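Local coordinates for protein Pa14_01140 (Pseudomonas aeruginosa, PDB 6OX6) that acts as the immunity protein of the type VI secretion effector Tas1, binding the toxin and probably preventing its early activation, at residues Glu7-Tyr15 with Thr24-Gly32. Numbering follows the deposited sequence.
Sequences EAFARRDIY and TYRWDHRQG
W27 reaches from strand 23-28 to helix 7-11, where most of its indole meets F9. CB lies 3.5 Å from I14 O, which accepts a hydrogen bond from W27 N; the I14 N to W27 O bond completes this antiparallel hydrogen-bonded pair. With CG anti to the backbone N (chi1 163°), the indole turns toward the helix. Over one face of its five-membered ring comes the edge of F9, with F9 CD2 3.4 Å from W27 CD1 and the planes 74° apart, a T-shaped pair. W27 CD1 also touches I14 CG1 and, at the ring edge, R12 O. At NE1 the ring donates a 2.7 Å bond to F9 O, in the carbonyl plane and on a lone pair, which helps to fix the rotation of the indole. CZ2, farther round, rests near the same oxygen and F9 CB. Beyond W27, D13 OD1 takes two bonds from H29, from N at 3.2 Å and from ND1 at 3.1 Å, arriving from opposite faces of the carboxylate. On the opposite face of the sheet from I14 and W27, R26 CG packs 3.3 Å from Y15 CE2, while its guanidinium forms a salt bridge with E43. K415 of the Tas1 chain packs on W27 and bonds to H29 O, placing this helix-to-hairpin junction of the antiparallel sheet at the toxin interface.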
loop_
_atom_site.group_PDB
_atom_site.type_symbol
_atom_site.label_atom_id
_atom_site.label_comp_id
_atom_site.label_asym_id
_atom_site.label_seq_id
_atom_site.Cartn_x
_atom_site.Cartn_y
_atom_site.Cartn_z
ATOM N N GLU B 7 -3.727 20.554 -8.868
ATOM C CA GLU B 7 -3.337 21.538 -9.873
ATOM C C GLU B 7 -2.784 20.906 -11.148
ATOM O O GLU B 7 -3.226 21.241 -12.258
ATOM C CB GLU B 7 -2.350 22.534 -9.265
ATOM C CG GLU B 7 -3.135 23.824 -8.998
ATOM C CD GLU B 7 -2.226 24.935 -8.422
ATOM O OE1 GLU B 7 -2.523 25.554 -7.358
ATOM O OE2 GLU B 7 -1.254 25.267 -9.169
ATOM N N ALA B 8 -1.861 19.955 -11.005
ATOM C CA ALA B 8 -1.149 19.386 -12.147
ATOM C C ALA B 8 -2.074 18.615 -13.084
ATOM O O ALA B 8 -1.952 18.714 -14.316
ATOM C CB ALA B 8 -0.040 18.459 -11.650
ATOM N N PHE B 9 -2.972 17.797 -12.514
ATOM C CA PHE B 9 -3.886 16.999 -13.316
ATOM C C PHE B 9 -4.839 17.862 -14.131
ATOM O O PHE B 9 -5.365 17.421 -15.159
ATOM C CB PHE B 9 -4.672 16.070 -12.391
ATOM C CG PHE B 9 -3.849 14.942 -11.857
ATOM C CD1 PHE B 9 -3.141 15.086 -10.674
ATOM C CD2 PHE B 9 -3.738 13.762 -12.570
ATOM C CE1 PHE B 9 -2.356 14.049 -10.192
ATOM C CE2 PHE B 9 -2.959 12.715 -12.095
ATOM C CZ PHE B 9 -2.262 12.864 -10.899
ATOM N N ALA B 10 -5.127 19.059 -13.662
ATOM C CA ALA B 10 -5.950 19.939 -14.465
ATOM C C ALA B 10 -5.127 20.735 -15.460
ATOM O O ALA B 10 -5.687 21.211 -16.448
ATOM C CB ALA B 10 -6.752 20.887 -13.579
ATOM N N ARG B 11 -3.850 20.931 -15.147
ATOM C CA ARG B 11 -2.887 21.611 -16.014
ATOM C C ARG B 11 -2.455 20.885 -17.308
ATOM O O ARG B 11 -2.315 21.515 -18.357
ATOM C CB ARG B 11 -1.644 22.006 -15.211
ATOM C CG ARG B 11 -1.774 23.329 -14.475
ATOM C CD ARG B 11 -0.472 24.112 -14.512
ATOM N NE ARG B 11 0.686 23.259 -14.263
ATOM C CZ ARG B 11 1.014 22.772 -13.070
ATOM N NH1 ARG B 11 0.269 23.054 -12.010
ATOM N NH2 ARG B 11 2.086 22.004 -12.937
ATOM N N ARG B 12 -2.244 19.569 -17.228
ATOM C CA ARG B 12 -1.741 18.798 -18.354
ATOM C C ARG B 12 -1.750 17.293 -18.154
ATOM O O ARG B 12 -2.031 16.802 -17.069
ATOM C CB ARG B 12 -0.257 19.148 -18.505
ATOM C CG ARG B 12 0.552 18.700 -17.293
ATOM C CD ARG B 12 1.898 19.390 -17.144
ATOM N NE ARG B 12 2.349 19.362 -15.756
ATOM C CZ ARG B 12 3.011 18.351 -15.204
ATOM N NH1 ARG B 12 3.314 17.286 -15.923
ATOM N NH2 ARG B 12 3.373 18.406 -13.933
ATOM N N ASP B 13 -1.453 16.568 -19.230
ATOM C CA ASP B 13 -1.236 15.140 -19.150
ATOM C C ASP B 13 -0.160 14.818 -18.121
ATOM O O ASP B 13 0.813 15.557 -17.958
ATOM C CB ASP B 13 -0.838 14.595 -20.519
ATOM C CG ASP B 13 -1.978 14.665 -21.544
ATOM O OD1 ASP B 13 -3.077 15.184 -21.228
ATOM O OD2 ASP B 13 -1.781 14.141 -22.657
ATOM N N ILE B 14 -0.353 13.706 -17.417
ATOM C CA ILE B 14 0.522 13.275 -16.332
ATOM C C ILE B 14 0.842 11.802 -16.537
ATOM O O ILE B 14 -0.074 10.979 -16.702
ATOM C CB ILE B 14 -0.137 13.483 -14.955
ATOM C CG1 ILE B 14 -0.506 14.957 -14.724
ATOM C CG2 ILE B 14 0.771 12.938 -13.838
ATOM C CD1 ILE B 14 0.652 15.826 -14.553
ATOM N N TYR B 15 2.129 11.463 -16.477
ATOM C CA TYR B 15 2.598 10.089 -16.620
ATOM C C TYR B 15 3.344 9.701 -15.345
ATOM O O TYR B 15 4.188 10.463 -14.855
ATOM C CB TYR B 15 3.488 9.939 -17.861
ATOM C CG TYR B 15 2.769 10.335 -19.151
ATOM C CD1 TYR B 15 2.717 11.670 -19.566
ATOM C CD2 TYR B 15 2.114 9.380 -19.930
ATOM C CE1 TYR B 15 2.055 12.045 -20.749
ATOM C CE2 TYR B 15 1.457 9.737 -21.131
ATOM C CZ TYR B 15 1.433 11.067 -21.525
ATOM O OH TYR B 15 0.772 11.404 -22.699
ATOM N N THR B 24 2.660 1.552 -14.426
ATOM C CA THR B 24 2.623 2.937 -14.880
ATOM C C THR B 24 1.195 3.343 -15.254
ATOM O O THR B 24 0.340 2.514 -15.586
ATOM C CB THR B 24 3.564 3.173 -16.084
ATOM O OG1 THR B 24 3.016 2.563 -17.275
ATOM C CG2 THR B 24 4.938 2.571 -15.795
ATOM N N TYR B 25 0.945 4.650 -15.214
ATOM C CA TYR B 25 -0.357 5.215 -15.532
ATOM C C TYR B 25 -0.180 6.399 -16.461
ATOM O O TYR B 25 0.858 7.088 -16.438
ATOM C CB TYR B 25 -1.130 5.679 -14.270
ATOM C CG TYR B 25 -1.522 4.532 -13.357
ATOM C CD1 TYR B 25 -0.717 4.166 -12.297
ATOM C CD2 TYR B 25 -2.669 3.790 -13.592
ATOM C CE1 TYR B 25 -1.056 3.123 -11.479
ATOM C CE2 TYR B 25 -3.022 2.754 -12.779
ATOM C CZ TYR B 25 -2.217 2.422 -11.728
ATOM O OH TYR B 25 -2.560 1.385 -10.907
ATOM N N ARG B 26 -1.204 6.608 -17.288
ATOM C CA ARG B 26 -1.302 7.767 -18.156
ATOM C C ARG B 26 -2.603 8.493 -17.839
ATOM O O ARG B 26 -3.684 7.884 -17.851
ATOM C CB ARG B 26 -1.242 7.350 -19.624
ATOM C CG ARG B 26 -1.570 8.469 -20.610
ATOM C CD ARG B 26 -1.501 7.939 -22.069
ATOM N NE ARG B 26 -2.535 6.968 -22.400
ATOM C CZ ARG B 26 -3.701 7.290 -22.968
ATOM N NH1 ARG B 26 -3.990 8.560 -23.251
ATOM N NH2 ARG B 26 -4.589 6.343 -23.252
ATOM N N TRP B 27 -2.489 9.779 -17.525
ATOM C CA TRP B 27 -3.630 10.660 -17.327
ATOM C C TRP B 27 -3.779 11.588 -18.530
ATOM O O TRP B 27 -2.815 12.223 -18.967
ATOM C CB TRP B 27 -3.450 11.445 -16.029
ATOM C CG TRP B 27 -4.297 12.676 -15.848
ATOM C CD1 TRP B 27 -3.890 13.974 -15.975
ATOM C CD2 TRP B 27 -5.691 12.727 -15.480
ATOM N NE1 TRP B 27 -4.940 14.828 -15.719
ATOM C CE2 TRP B 27 -6.055 14.086 -15.415
ATOM C CE3 TRP B 27 -6.665 11.751 -15.207
ATOM C CZ2 TRP B 27 -7.347 14.499 -15.077
ATOM C CZ3 TRP B 27 -7.951 12.159 -14.874
ATOM C CH2 TRP B 27 -8.277 13.526 -14.807
ATOM N N ASP B 28 -4.977 11.658 -19.065
ATOM C CA ASP B 28 -5.316 12.545 -20.170
ATOM C C ASP B 28 -6.208 13.631 -19.580
ATOM O O ASP B 28 -7.352 13.360 -19.202
ATOM C CB ASP B 28 -6.018 11.749 -21.275
ATOM C CG ASP B 28 -6.393 12.593 -22.494
ATOM O OD1 ASP B 28 -6.563 13.829 -22.387
ATOM O OD2 ASP B 28 -6.565 11.987 -23.564
ATOM N N HIS B 29 -5.690 14.853 -19.462
ATOM C CA HIS B 29 -6.473 15.848 -18.737
ATOM C C HIS B 29 -7.702 16.289 -19.540
ATOM O O HIS B 29 -8.770 16.503 -18.959
ATOM C CB HIS B 29 -5.593 17.031 -18.330
ATOM C CG HIS B 29 -5.341 18.013 -19.427
ATOM N ND1 HIS B 29 -4.340 17.848 -20.358
ATOM C CD2 HIS B 29 -5.958 19.178 -19.736
ATOM C CE1 HIS B 29 -4.351 18.867 -21.200
ATOM N NE2 HIS B 29 -5.317 19.694 -20.837
ATOM N N ARG B 30 -7.591 16.381 -20.867
ATOM C CA ARG B 30 -8.749 16.740 -21.685
ATOM C C ARG B 30 -9.885 15.730 -21.528
ATOM O O ARG B 30 -11.025 16.102 -21.234
ATOM C CB ARG B 30 -8.341 16.864 -23.147
ATOM C CG ARG B 30 -7.449 18.070 -23.431
ATOM C CD ARG B 30 -7.131 18.173 -24.933
ATOM N NE ARG B 30 -8.201 18.808 -25.722
ATOM C CZ ARG B 30 -9.208 18.161 -26.320
ATOM N NH1 ARG B 30 -9.317 16.838 -26.222
ATOM N NH2 ARG B 30 -10.117 18.836 -27.025
ATOM N N GLN B 31 -9.597 14.445 -21.712
ATOM C CA GLN B 31 -10.664 13.459 -21.588
ATOM C C GLN B 31 -10.993 13.125 -20.142
ATOM O O GLN B 31 -12.068 12.566 -19.881
ATOM C CB GLN B 31 -10.305 12.180 -22.346
ATOM C CG GLN B 31 -10.037 12.415 -23.828
ATOM C CD GLN B 31 -11.185 13.137 -24.515
ATOM O OE1 GLN B 31 -12.347 12.744 -24.377
ATOM N NE2 GLN B 31 -10.862 14.199 -25.259
ATOM N N GLY B 32 -10.096 13.433 -19.208
ATOM C CA GLY B 32 -10.305 13.080 -17.813
ATOM C C GLY B 32 -10.139 11.603 -17.517
ATOM O O GLY B 32 -10.801 11.076 -16.605
HETATM O O HOH W 1 -2.903 10.990 -22.406
#